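Local atomic coordinates of protein Rv1364c/MT1410 (PDB entry 3KE6), a protein that probably regulates sigma-factor signalling, joining a manganese-binding PP2C-type phosphatase (RsbU) domain to an RsbW-like anti-sigma-factor serine kinase domain of the histidine kinase-like ATPase family. Residues A[32-37]-A[326-331]; A[258-263]-A[282-287]; A[296-301]-A[363-368]; A[333-338]-A[380-385]. One frame throughout, in Å; residues are numbered along the deposited sequence.

Contact 1 (A[32-37]-A[326-331])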
loop_
_atom_site.group_PDB
_atom_site.type_symbol
_atom_site.label_atom_id
_atom_site.label_comp_id
_atom_site.label_asym_id
_atom_site.label_seq_id
_atom_site.Cartn_x
_atom_site.Cartn_y
_atom_site.Cartn_z
ATOM N N VAL A 32 0.758 0.720 4.377
ATOM C CA VAL A 32 0.237 2.016 4.861
ATOM C C VAL A 32 1.379 3.017 5.118
ATOM O O VAL A 32 2.393 2.653 5.699
ATOM C CB VAL A 32 -0.543 1.854 6.176
ATOM C CG1 VAL A 32 -1.096 3.203 6.634
ATOM C CG2 VAL A 32 -1.647 0.836 6.014
ATOM N N VAL A 33 1.216 4.265 4.697
ATOM C CA VAL A 33 2.293 5.241 4.793
ATOM C C VAL A 33 1.763 6.628 5.129
ATOM O O VAL A 33 0.573 6.918 4.961
ATOM C CB VAL A 33 3.153 5.320 3.500
ATOM C CG1 VAL A 33 3.898 4.003 3.242
ATOM C CG2 VAL A 33 2.311 5.714 2.290
ATOM N N PRO A 34 2.647 7.491 5.638
ATOM C CA PRO A 34 2.154 8.743 6.139
ATOM C C PRO A 34 1.523 9.609 5.056
ATOM O O PRO A 34 0.475 10.220 5.295
ATOM C CB PRO A 34 3.406 9.402 6.720
ATOM C CG PRO A 34 4.343 8.305 6.942
ATOM C CD PRO A 34 4.099 7.355 5.849
ATOM N N GLY A 35 2.121 9.632 3.867
ATOM C CA GLY A 35 1.701 10.600 2.848
ATOM C C GLY A 35 0.842 10.105 1.700
ATOM O O GLY A 35 0.618 10.853 0.742
ATOM N N ALA A 36 0.375 8.855 1.779
ATOM C CA ALA A 36 -0.557 8.305 0.766
ATOM C C ALA A 36 -1.400 7.194 1.367
ATOM O O ALA A 36 -0.914 6.414 2.201
ATOM C CB ALA A 36 0.198 7.777 -0.437
ATOM N N ASP A 37 -2.666 7.158 0.974
ATOM C CA ASP A 37 -3.564 6.055 1.263
ATOM C C ASP A 37 -3.613 5.196 0.006
ATOM O O ASP A 37 -3.713 5.711 -1.092
ATOM C CB ASP A 37 -4.968 6.575 1.567
ATOM C CG ASP A 37 -5.063 7.304 2.905
ATOM O OD1 ASP A 37 -4.208 7.047 3.786
ATOM O OD2 ASP A 37 -6.018 8.120 3.085
ATOM N N ALA A 326 5.522 7.245 19.060
ATOM C CA ALA A 326 5.204 6.337 17.958
ATOM C C ALA A 326 5.091 7.168 16.690
ATOM O O ALA A 326 4.525 8.284 16.720
ATOM C CB ALA A 326 3.906 5.588 18.225
ATOM N N ALA A 327 5.654 6.647 15.596
ATOM C CA ALA A 327 5.648 7.335 14.319
ATOM C C ALA A 327 5.625 6.311 13.180
ATOM O O ALA A 327 6.203 5.197 13.317
ATOM C CB ALA A 327 6.864 8.206 14.214
ATOM N N LEU A 328 4.947 6.673 12.082
ATOM C CA LEU A 328 4.953 5.884 10.851
ATOM C C LEU A 328 5.935 6.517 9.872
ATOM O O LEU A 328 5.893 7.736 9.632
ATOM C CB LEU A 328 3.575 5.815 10.217
ATOM C CG LEU A 328 3.433 4.976 8.925
ATOM C CD1 LEU A 328 3.475 3.468 9.218
ATOM C CD2 LEU A 328 2.140 5.295 8.220
ATOM N N ALA A 329 6.846 5.689 9.351
ATOM C CA ALA A 329 7.850 6.106 8.375
ATOM C C ALA A 329 7.361 5.738 6.999
ATOM O O ALA A 329 6.423 4.947 6.831
ATOM C CB ALA A 329 9.176 5.417 8.635
ATOM N N GLY A 330 8.034 6.265 6.007
ATOM C CA GLY A 330 7.646 6.025 4.643
ATOM C C GLY A 330 8.063 4.668 4.139
ATOM O O GLY A 330 7.907 4.398 2.956
ATOM N N ASP A 331 8.583 3.816 5.021
ATOM C CA ASP A 331 8.826 2.408 4.681
ATOM C C ASP A 331 7.692 1.533 5.188
ATOM O O ASP A 331 7.791 0.316 5.128
ATOM C CB ASP A 331 10.169 1.902 5.244
ATOM C CG ASP A 331 10.167 1.788 6.773
ATOM O OD1 ASP A 331 9.269 2.368 7.419
ATOM O OD2 ASP A 331 11.060 1.119 7.337
#
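The Val33-Pro34 peptide is the flat group here, and Leu328 CD2 stands over one face of it, 3.4 Å from Val33 C and displaced from it nearly along the plane normal. The puckered ring of Pro34 presents its CG-CD side: CD lies 3.7 Å from Leu328 CD2, while CG approaches the carbonyl oxygen of Leu328, and Ala329 O comes 3.5 Å from Pro34 CD. Leu328 can reach this far because its CG is anti to the backbone N (chi1 -178°), which carries the two methyls across to the other segment. Val32 meets the same CD2 at about a right angle, 4.2 Å from its CG1, and Val33 CG1 is 4.0 Å from Gly330 O. No hydrogen bond spans the segments; the contact is van der Waals packing, of aliphatic carbons on each other and on backbone carbonyls. Ile288 and Leu385 also touch both Val32 and Leu328, extending the cluster. The arrangement is that of the short loop of a beta-hairpin, formed by strands 322-328 and 333-340 of the kinase-like domain, packed against the chain as it enters strand 36-43, at the junction with the phosphatase part.

Contact 2 (A[258-263]-A[282-287]). With SO4 (sulfate ion), chain C.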
loop_
_atom_site.group_PDB
_atom_site.type_symbol
_atom_site.label_atom_id
_atom_site.label_comp_id
_atom_site.label_asym_id
_atom_site.label_seq_id
_atom_site.Cartn_x
_atom_site.Cartn_y
_atom_site.Cartn_z
ATOM N N ALA A 258 -2.024 14.596 3.561
ATOM C CA ALA A 258 -1.151 15.185 4.588
ATOM C C ALA A 258 -0.827 14.136 5.678
ATOM O O ALA A 258 -1.725 13.480 6.201
ATOM C CB ALA A 258 -1.808 16.382 5.208
ATOM N N PRO A 259 0.449 13.993 6.035
ATOM C CA PRO A 259 0.820 13.032 7.095
ATOM C C PRO A 259 0.288 13.370 8.483
ATOM O O PRO A 259 0.311 14.521 8.917
ATOM C CB PRO A 259 2.352 13.074 7.094
ATOM C CG PRO A 259 2.693 14.414 6.536
ATOM C CD PRO A 259 1.632 14.684 5.493
ATOM N N THR A 260 -0.243 12.364 9.148
ATOM C CA THR A 260 -0.555 12.462 10.552
ATOM C C THR A 260 0.745 12.734 11.338
ATOM O O THR A 260 1.743 12.010 11.198
ATOM C CB THR A 260 -1.196 11.130 11.030
ATOM O OG1 THR A 260 -2.422 10.915 10.322
ATOM C CG2 THR A 260 -1.459 11.117 12.522
ATOM N N PRO A 261 0.740 13.762 12.186
ATOM C CA PRO A 261 1.932 13.954 12.997
ATOM C C PRO A 261 2.239 12.740 13.897
ATOM O O PRO A 261 1.356 11.920 14.151
ATOM C CB PRO A 261 1.568 15.173 13.844
ATOM C CG PRO A 261 0.121 15.206 13.837
ATOM C CD PRO A 261 -0.292 14.755 12.509
ATOM N N PRO A 262 3.486 12.616 14.363
ATOM C CA PRO A 262 3.836 11.524 15.301
ATOM C C PRO A 262 3.132 11.617 16.665
ATOM O O PRO A 262 2.695 12.654 17.048
ATOM C CB PRO A 262 5.344 11.670 15.484
ATOM C CG PRO A 262 5.797 12.559 14.409
ATOM C CD PRO A 262 4.643 13.439 14.008
ATOM N N LEU A 263 3.044 10.517 17.374
ATOM C CA LEU A 263 2.453 10.485 18.673
ATOM C C LEU A 263 3.536 10.590 19.755
ATOM O O LEU A 263 4.591 9.900 19.687
ATOM C CB LEU A 263 1.682 9.180 18.857
ATOM C CG LEU A 263 0.985 9.014 20.208
ATOM C CD1 LEU A 263 -0.106 10.094 20.376
ATOM C CD2 LEU A 263 0.389 7.669 20.319
ATOM N N ARG A 282 -5.166 4.430 19.946
ATOM C CA ARG A 282 -6.270 4.134 19.061
ATOM C C ARG A 282 -6.657 5.332 18.192
ATOM O O ARG A 282 -6.783 5.178 16.978
ATOM C CB ARG A 282 -7.495 3.625 19.834
ATOM C CG ARG A 282 -7.525 2.141 19.931
ATOM C CD ARG A 282 -8.840 1.534 20.362
ATOM N NE ARG A 282 -8.452 0.272 20.960
ATOM C CZ ARG A 282 -8.261 -0.876 20.313
ATOM N NH1 ARG A 282 -7.868 -1.946 20.984
ATOM N NH2 ARG A 282 -8.467 -0.991 19.029
ATOM N N GLU A 283 -6.850 6.515 18.776
ATOM C CA GLU A 283 -7.139 7.670 17.943
ATOM C C GLU A 283 -6.106 7.737 16.833
ATOM O O GLU A 283 -6.431 7.744 15.654
ATOM C CB GLU A 283 -7.041 8.985 18.716
ATOM C CG GLU A 283 -8.125 9.244 19.703
ATOM C CD GLU A 283 -8.172 10.715 20.165
ATOM O OE1 GLU A 283 -7.598 11.591 19.462
ATOM O OE2 GLU A 283 -8.820 10.996 21.209
ATOM N N TRP A 284 -4.853 7.791 17.258
ATOM C CA TRP A 284 -3.724 7.996 16.378
ATOM C C TRP A 284 -3.698 7.010 15.227
ATOM O O TRP A 284 -3.521 7.418 14.081
ATOM C CB TRP A 284 -2.418 7.885 17.179
ATOM C CG TRP A 284 -1.228 8.231 16.377
ATOM C CD1 TRP A 284 -0.880 9.467 15.906
ATOM C CD2 TRP A 284 -0.216 7.327 15.935
ATOM N NE1 TRP A 284 0.287 9.373 15.198
ATOM C CE2 TRP A 284 0.710 8.064 15.210
ATOM C CE3 TRP A 284 -0.018 5.940 16.082
ATOM C CZ2 TRP A 284 1.810 7.473 14.605
ATOM C CZ3 TRP A 284 1.075 5.349 15.489
ATOM C CH2 TRP A 284 1.980 6.111 14.766
ATOM N N LEU A 285 -3.879 5.719 15.534
ATOM C CA LEU A 285 -3.767 4.674 14.507
ATOM C C LEU A 285 -4.958 4.713 13.553
ATOM O O LEU A 285 -4.842 4.324 12.390
ATOM C CB LEU A 285 -3.639 3.288 15.116
ATOM C CG LEU A 285 -2.334 3.013 15.834
ATOM C CD1 LEU A 285 -2.521 1.880 16.807
ATOM C CD2 LEU A 285 -1.252 2.677 14.840
ATOM N N ALA A 286 -6.082 5.207 14.038
ATOM C CA ALA A 286 -7.233 5.462 13.163
ATOM C C ALA A 286 -6.882 6.573 12.162
ATOM O O ALA A 286 -7.213 6.470 10.997
ATOM C CB ALA A 286 -8.503 5.827 13.988
ATOM N N GLU A 287 -6.231 7.634 12.624
ATOM C CA GLU A 287 -5.837 8.747 11.749
ATOM C C GLU A 287 -4.831 8.237 10.740
ATOM O O GLU A 287 -4.945 8.522 9.568
ATOM C CB GLU A 287 -5.223 9.906 12.562
ATOM C CG GLU A 287 -6.240 10.861 13.171
ATOM C CD GLU A 287 -5.645 11.802 14.236
ATOM O OE1 GLU A 287 -5.702 13.043 14.030
ATOM O OE2 GLU A 287 -5.141 11.317 15.284
HETATM S S SO4 C . -9.093 -0.975 24.532
HETATM O O1 SO4 C . -9.174 -0.002 23.491
HETATM O O2 SO4 C . -8.615 -0.340 25.738
HETATM O O3 SO4 C . -10.412 -1.506 24.754
HETATM O O4 SO4 C . -8.182 -2.037 24.204
#
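Thr260 opens the contact with its methyl: CG2 comes 3.6 Å from Trp284 NE1, approaching the indole obliquely. On its other branch OG1 lies against Glu287, 3.7 Å from Glu287 CB, with no hydrogen bond between the two residues; the carbonyl oxygen of Glu287 is instead bonded to Arg257. Next comes Pro261, whose carbonyl provides the one hydrogen bond across the segments. Trp284 NE1 donates to Pro261 O over 3.0 Å with an N-H...O angle of 165°. The oxygen lies only 2° out of the indole plane and the donor sits in the carbonyl plane, so the bond lines up with both flat groups and would resist rotation of the ring. Pro262 adds little: its carbonyl carbon is near the indole, and its CB points away from the helix. At Leu263 the chain passes over the ring instead of its edge. Its CB stands 3.8 Å from the centroid of the five-membered ring, 1° off the normal, a CH-pi contact that complements the in-plane bond. Elsewhere on the helix, Arg282 turns to a sulfate, probably from the crystallisation liquor: NE donates to O1 and NH1 to O4, and Arg278 holds the same ion. Trp284 thus fastens the linking chain between strands 249-256 and 263-267 to helix 273-288, beside Ala326 of strand 322-328, while Leu285 faces helix 292-312 through Ile295 and Val299.

Contact 3 (A[296-301]-A[363-368])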
loop_
_atom_site.group_PDB
_atom_site.type_symbol
_atom_site.label_atom_id
_atom_site.label_comp_id
_atom_site.label_asym_id
_atom_site.label_seq_id
_atom_site.Cartn_x
_atom_site.Cartn_y
_atom_site.Cartn_z
ATOM N N ALA A 296 -4.750 -3.886 16.918
ATOM C CA ALA A 296 -4.857 -4.752 18.090
ATOM C C ALA A 296 -3.452 -5.173 18.579
ATOM O O ALA A 296 -3.143 -5.112 19.788
ATOM C CB ALA A 296 -5.711 -5.965 17.775
ATOM N N ASP A 297 -2.606 -5.575 17.638
ATOM C CA ASP A 297 -1.237 -5.928 17.960
ATOM C C ASP A 297 -0.512 -4.793 18.675
ATOM O O ASP A 297 -0.003 -4.966 19.780
ATOM C CB ASP A 297 -0.465 -6.293 16.700
ATOM C CG ASP A 297 -0.829 -7.621 16.184
ATOM O OD1 ASP A 297 -1.228 -8.481 16.994
ATOM O OD2 ASP A 297 -0.729 -7.823 14.959
ATOM N N ILE A 298 -0.459 -3.643 18.031
ATOM C CA ILE A 298 0.372 -2.560 18.504
ATOM C C ILE A 298 -0.166 -2.041 19.853
ATOM O O ILE A 298 0.614 -1.806 20.803
ATOM C CB ILE A 298 0.408 -1.440 17.485
ATOM C CG1 ILE A 298 1.171 -1.873 16.222
ATOM C CG2 ILE A 298 1.020 -0.238 18.073
ATOM C CD1 ILE A 298 1.001 -0.900 14.984
ATOM N N VAL A 299 -1.493 -1.903 19.971
ATOM C CA VAL A 299 -2.051 -1.452 21.243
ATOM C C VAL A 299 -1.763 -2.442 22.349
ATOM O O VAL A 299 -1.498 -2.060 23.460
ATOM C CB VAL A 299 -3.570 -1.194 21.181
ATOM C CG1 VAL A 299 -4.116 -0.838 22.619
ATOM C CG2 VAL A 299 -3.893 -0.110 20.143
ATOM N N HIS A 300 -1.838 -3.729 22.048
ATOM C CA HIS A 300 -1.518 -4.766 23.036
ATOM C C HIS A 300 -0.088 -4.575 23.542
ATOM O O HIS A 300 0.146 -4.467 24.747
ATOM C CB HIS A 300 -1.699 -6.142 22.397
ATOM C CG HIS A 300 -1.620 -7.288 23.348
ATOM N ND1 HIS A 300 -2.131 -8.528 23.036
ATOM C CD2 HIS A 300 -1.033 -7.419 24.563
ATOM C CE1 HIS A 300 -1.882 -9.370 24.026
ATOM N NE2 HIS A 300 -1.220 -8.722 24.969
ATOM N N ALA A 301 0.862 -4.482 22.614
ATOM C CA ALA A 301 2.296 -4.398 22.991
ATOM C C ALA A 301 2.549 -3.195 23.878
ATOM O O ALA A 301 3.085 -3.310 24.965
ATOM C CB ALA A 301 3.190 -4.335 21.762
ATOM N N ALA A 363 6.049 -11.874 19.805
ATOM C CA ALA A 363 4.962 -12.672 19.253
ATOM C C ALA A 363 3.785 -11.853 18.693
ATOM O O ALA A 363 2.918 -12.436 18.063
ATOM C CB ALA A 363 4.458 -13.647 20.300
ATOM N N LEU A 364 3.745 -10.532 18.908
ATOM C CA LEU A 364 2.599 -9.677 18.469
ATOM C C LEU A 364 2.912 -8.761 17.287
ATOM O O LEU A 364 2.043 -8.429 16.476
ATOM C CB LEU A 364 2.144 -8.771 19.615
ATOM C CG LEU A 364 1.597 -9.461 20.866
ATOM C CD1 LEU A 364 1.539 -8.473 22.025
ATOM C CD2 LEU A 364 0.236 -10.075 20.573
ATOM N N VAL A 365 4.162 -8.340 17.205
ATOM C CA VAL A 365 4.577 -7.342 16.254
ATOM C C VAL A 365 5.861 -7.771 15.550
ATOM O O VAL A 365 6.589 -8.633 16.035
ATOM C CB VAL A 365 4.722 -6.044 17.004
ATOM C CG1 VAL A 365 5.890 -5.219 16.487
ATOM C CG2 VAL A 365 3.392 -5.298 16.945
ATOM N N SER A 366 6.120 -7.199 14.388
ATOM C CA SER A 366 7.263 -7.627 13.586
ATOM C C SER A 366 8.548 -7.735 14.411
ATOM O O SER A 366 9.309 -8.668 14.188
ATOM C CB SER A 366 7.489 -6.697 12.371
ATOM O OG SER A 366 6.311 -6.542 11.610
ATOM N N GLU A 367 8.797 -6.793 15.339
ATOM C CA GLU A 367 10.043 -6.776 16.149
ATOM C C GLU A 367 9.907 -5.982 17.443
ATOM O O GLU A 367 9.355 -4.897 17.458
ATOM C CB GLU A 367 11.219 -6.167 15.366
ATOM C CG GLU A 367 10.949 -5.904 13.860
ATOM C CD GLU A 367 12.167 -5.444 13.062
ATOM O OE1 GLU A 367 13.167 -4.977 13.673
ATOM O OE2 GLU A 367 12.117 -5.576 11.804
ATOM N N ALA A 368 10.484 -6.503 18.516
ATOM C CA ALA A 368 10.457 -5.843 19.809
ATOM C C ALA A 368 11.814 -5.945 20.490
ATOM O O ALA A 368 12.564 -6.866 20.238
ATOM C CB ALA A 368 9.390 -6.444 20.683
#
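Val365 and Leu364 approach helix 292-312 in different ways: Val365 packs on the buried side, while Leu364 bridges the two sides, its CD1 touching both buried Ala301 and exposed His300. On the inner side, Val365 CG2 lies against the helix flank, 4.0 Å from Asp297 CB and 4.1 Å from Ile298 CG1, the latter pair meeting obliquely. Ala301 continues this packed strip, with its CB 4.5 Å from Leu364 CD1. Ile298, Ala301 and Val365 are all buried, and His383 of strand 376-391 touches Asp297 and Ile298 from the sheet. On the outer side Leu364 CD1 stands over the centre of the His300 imidazole, 3.7 Å from its centroid and 13° off the normal, a CH-pi contact; CD2 reaches ND1 of His300 at 3.7 Å. With chi1 at -171° the imidazole extends away from its own backbone N and offers a face to Leu364. A bound glycerol, probably from the crystallisation liquor, lies about 3 Å from the side chain of His300 and is hydrogen-bonded through its O2 to Ala296 O, the carbonyl being the acceptor, which fits an accessible rim. Helix 292-312 probably corresponds to the helix that carries the N-box in many ATPases of this family. The carboxylate of Asp297 lies close to Leu364 O, but both are acceptors and no hydrogen bond joins the segments; at this resolution the closeness should not be over-read. Cohesion probably rests on dispersion and the CH-pi contact.

Contact 4 (A[333-338]-A[380-385])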
loop_
_atom_site.group_PDB
_atom_site.type_symbol
_atom_site.label_atom_id
_atom_site.label_comp_id
_atom_site.label_asym_id
_atom_site.label_seq_id
_atom_site.Cartn_x
_atom_site.Cartn_y
_atom_site.Cartn_z
ATOM N N ASN A 333 6.588 1.042 8.252
ATOM C CA ASN A 333 6.709 0.543 9.624
ATOM C C ASN A 333 6.317 1.602 10.638
ATOM O O ASN A 333 6.588 2.787 10.451
ATOM C CB ASN A 333 8.140 0.085 9.902
ATOM C CG ASN A 333 8.478 -1.194 9.197
ATOM O OD1 ASN A 333 7.812 -2.187 9.409
ATOM N ND2 ASN A 333 9.500 -1.173 8.339
ATOM N N VAL A 334 5.612 1.164 11.667
ATOM C CA VAL A 334 5.438 1.937 12.866
ATOM C C VAL A 334 6.571 1.555 13.795
ATOM O O VAL A 334 6.897 0.399 13.930
ATOM C CB VAL A 334 4.120 1.615 13.561
ATOM C CG1 VAL A 334 4.049 2.279 14.952
ATOM C CG2 VAL A 334 2.958 2.064 12.694
ATOM N N ARG A 335 7.180 2.556 14.406
ATOM C CA ARG A 335 8.204 2.358 15.419
ATOM C C ARG A 335 7.743 3.078 16.678
ATOM O O ARG A 335 7.259 4.211 16.621
ATOM C CB ARG A 335 9.557 2.857 14.908
ATOM C CG ARG A 335 10.278 1.756 14.155
ATOM C CD ARG A 335 11.474 2.234 13.326
ATOM N NE ARG A 335 10.941 2.772 12.103
ATOM C CZ ARG A 335 11.161 2.316 10.878
ATOM N NH1 ARG A 335 12.015 1.337 10.607
ATOM N NH2 ARG A 335 10.543 2.929 9.899
ATOM N N ALA A 336 7.819 2.392 17.807
ATOM C CA ALA A 336 7.333 2.974 19.030
ATOM C C ALA A 336 8.288 2.682 20.152
ATOM O O ALA A 336 9.005 1.671 20.115
ATOM C CB ALA A 336 5.958 2.422 19.372
ATOM N N SER A 337 8.282 3.553 21.158
ATOM C CA SER A 337 9.087 3.313 22.332
ATOM C C SER A 337 8.378 3.764 23.574
ATOM O O SER A 337 7.678 4.764 23.580
ATOM C CB SER A 337 10.442 4.019 22.251
ATOM O OG SER A 337 10.308 5.381 21.911
ATOM N N VAL A 338 8.595 2.996 24.627
ATOM C CA VAL A 338 8.069 3.280 25.916
ATOM C C VAL A 338 9.284 3.372 26.811
ATOM O O VAL A 338 9.954 2.373 27.039
ATOM C CB VAL A 338 7.118 2.177 26.350
ATOM C CG1 VAL A 338 6.607 2.420 27.781
ATOM C CG2 VAL A 338 5.984 2.088 25.347
ATOM N N THR A 380 10.888 -1.130 22.901
ATOM C CA THR A 380 10.595 -0.628 21.562
ATOM C C THR A 380 9.856 -1.657 20.745
ATOM O O THR A 380 9.916 -2.853 21.026
ATOM C CB THR A 380 11.870 -0.311 20.796
ATOM O OG1 THR A 380 12.628 -1.523 20.632
ATOM C CG2 THR A 380 12.715 0.732 21.544
ATOM N N LEU A 381 9.173 -1.184 19.715
ATOM C CA LEU A 381 8.601 -2.086 18.731
ATOM C C LEU A 381 8.659 -1.529 17.343
ATOM O O LEU A 381 8.640 -0.329 17.152
ATOM C CB LEU A 381 7.181 -2.455 19.096
ATOM C CG LEU A 381 6.084 -1.412 19.119
ATOM C CD1 LEU A 381 5.746 -0.904 17.686
ATOM C CD2 LEU A 381 4.843 -2.040 19.767
ATOM N N THR A 382 8.821 -2.417 16.377
ATOM C CA THR A 382 8.696 -2.061 14.979
ATOM C C THR A 382 7.690 -3.034 14.392
ATOM O O THR A 382 7.893 -4.257 14.467
ATOM C CB THR A 382 9.996 -2.214 14.246
ATOM O OG1 THR A 382 11.031 -1.551 14.963
ATOM C CG2 THR A 382 9.896 -1.631 12.888
ATOM N N HIS A 383 6.612 -2.492 13.838
ATOM C CA HIS A 383 5.558 -3.297 13.209
ATOM C C HIS A 383 5.213 -2.782 11.811
ATOM O O HIS A 383 4.837 -1.621 11.659
ATOM C CB HIS A 383 4.317 -3.235 14.070
ATOM C CG HIS A 383 3.223 -4.130 13.613
ATOM N ND1 HIS A 383 3.169 -5.457 13.954
ATOM C CD2 HIS A 383 2.129 -3.889 12.860
ATOM C CE1 HIS A 383 2.087 -6.000 13.428
ATOM N NE2 HIS A 383 1.438 -5.067 12.762
ATOM N N ARG A 384 5.356 -3.639 10.801
ATOM C CA ARG A 384 4.955 -3.300 9.434
ATOM C C ARG A 384 3.441 -3.240 9.315
ATOM O O ARG A 384 2.789 -4.168 9.717
ATOM C CB ARG A 384 5.502 -4.350 8.467
ATOM C CG ARG A 384 5.225 -4.084 6.966
ATOM C CD ARG A 384 6.203 -4.838 6.049
ATOM N NE ARG A 384 7.265 -3.953 5.554
ATOM C CZ ARG A 384 8.578 -4.129 5.719
ATOM N NH1 ARG A 384 9.068 -5.182 6.361
ATOM N NH2 ARG A 384 9.423 -3.240 5.220
ATOM N N LEU A 385 2.885 -2.143 8.808
ATOM C CA LEU A 385 1.438 -2.035 8.583
ATOM C C LEU A 385 1.045 -2.656 7.218
ATOM O O LEU A 385 1.794 -2.600 6.258
ATOM C CB LEU A 385 0.977 -0.567 8.663
ATOM C CG LEU A 385 1.158 0.162 10.014
ATOM C CD1 LEU A 385 0.486 1.556 10.048
ATOM C CD2 LEU A 385 0.617 -0.663 11.175
#
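Val334 and His383 exchange two backbone hydrogen bonds, Val334 N to His383 O and His383 N to Val334 O, each 2.9 Å. Ala336 and Leu381 form a second such pair, with Ala336 N bonded to Leu381 O and Leu381 N to Ala336 O, both also at 2.9 Å. These hydrogen-bonded pairs alternate with the non-hydrogen-bonded pairs Asn333-Arg384, Arg335-Thr382 and Ser337-Thr380, and the strand directions differ by 166°, so the pairing is antiparallel. Beyond the backbone, the polar ends look outside the pair: Asp331 accepts Asn333 ND2 and makes a salt bridge with Arg335, and Asp294 takes His383 NE2. The strands belong to the sheet of an alpha/beta sandwich of the kind found in GHKL ATPases, the Bergerat fold, and the face bearing Ala336 and Leu381 is overlaid by helix 292-312, through Ile302 and Ala301. On that face the first torsion of Leu381 (chi1 65°) places CG between the backbone N and the carbonyl carbon, bringing CD1 3.7 Å from Ala336 CB. Val334 CG2 meets Leu385 CD1 obliquely at 3.7 Å. The opposite face carries Asn333, Arg335, Ser337, Thr380, Thr382 and Arg384. There Asn333 ND2 stands above the Arg384 guanidinium, 3.7 Å from NH2 of Arg384, with amide and guanidinium planes 61° apart. Arg335 and Thr382 run side by side, and Arg335 CG is 3.5 Å from Thr382 OG1. Farther along, Ser337 CB rests 4.1 Å from Thr380 CG2.

All four contacts reach the kinase-like half. Contacts 3 and 4 lie closest, with centres 8 Å apart, joined by neighbouring strands 367-373 and 376-391; along the chain their segments alternate. Contact 1 centres 12 Å from contact 4 and 9 Å from contact 2. Strands 322-328 and 333-340, sheet neighbours, bring contacts 1 and 4 together, and a probable hydrogen bond between Ala326 and Leu263 ties contact 1 to contact 2. In sequence, contact 2 falls between the segments of contact 1. Contacts 2 and 3, 17 Å apart, meet through successive helices 273-288 and 292-312. Contact 1 includes the start of strand 36-43, which pairs with strand 376-391 of contact 4, so one mixed sheet runs into the phosphatase part.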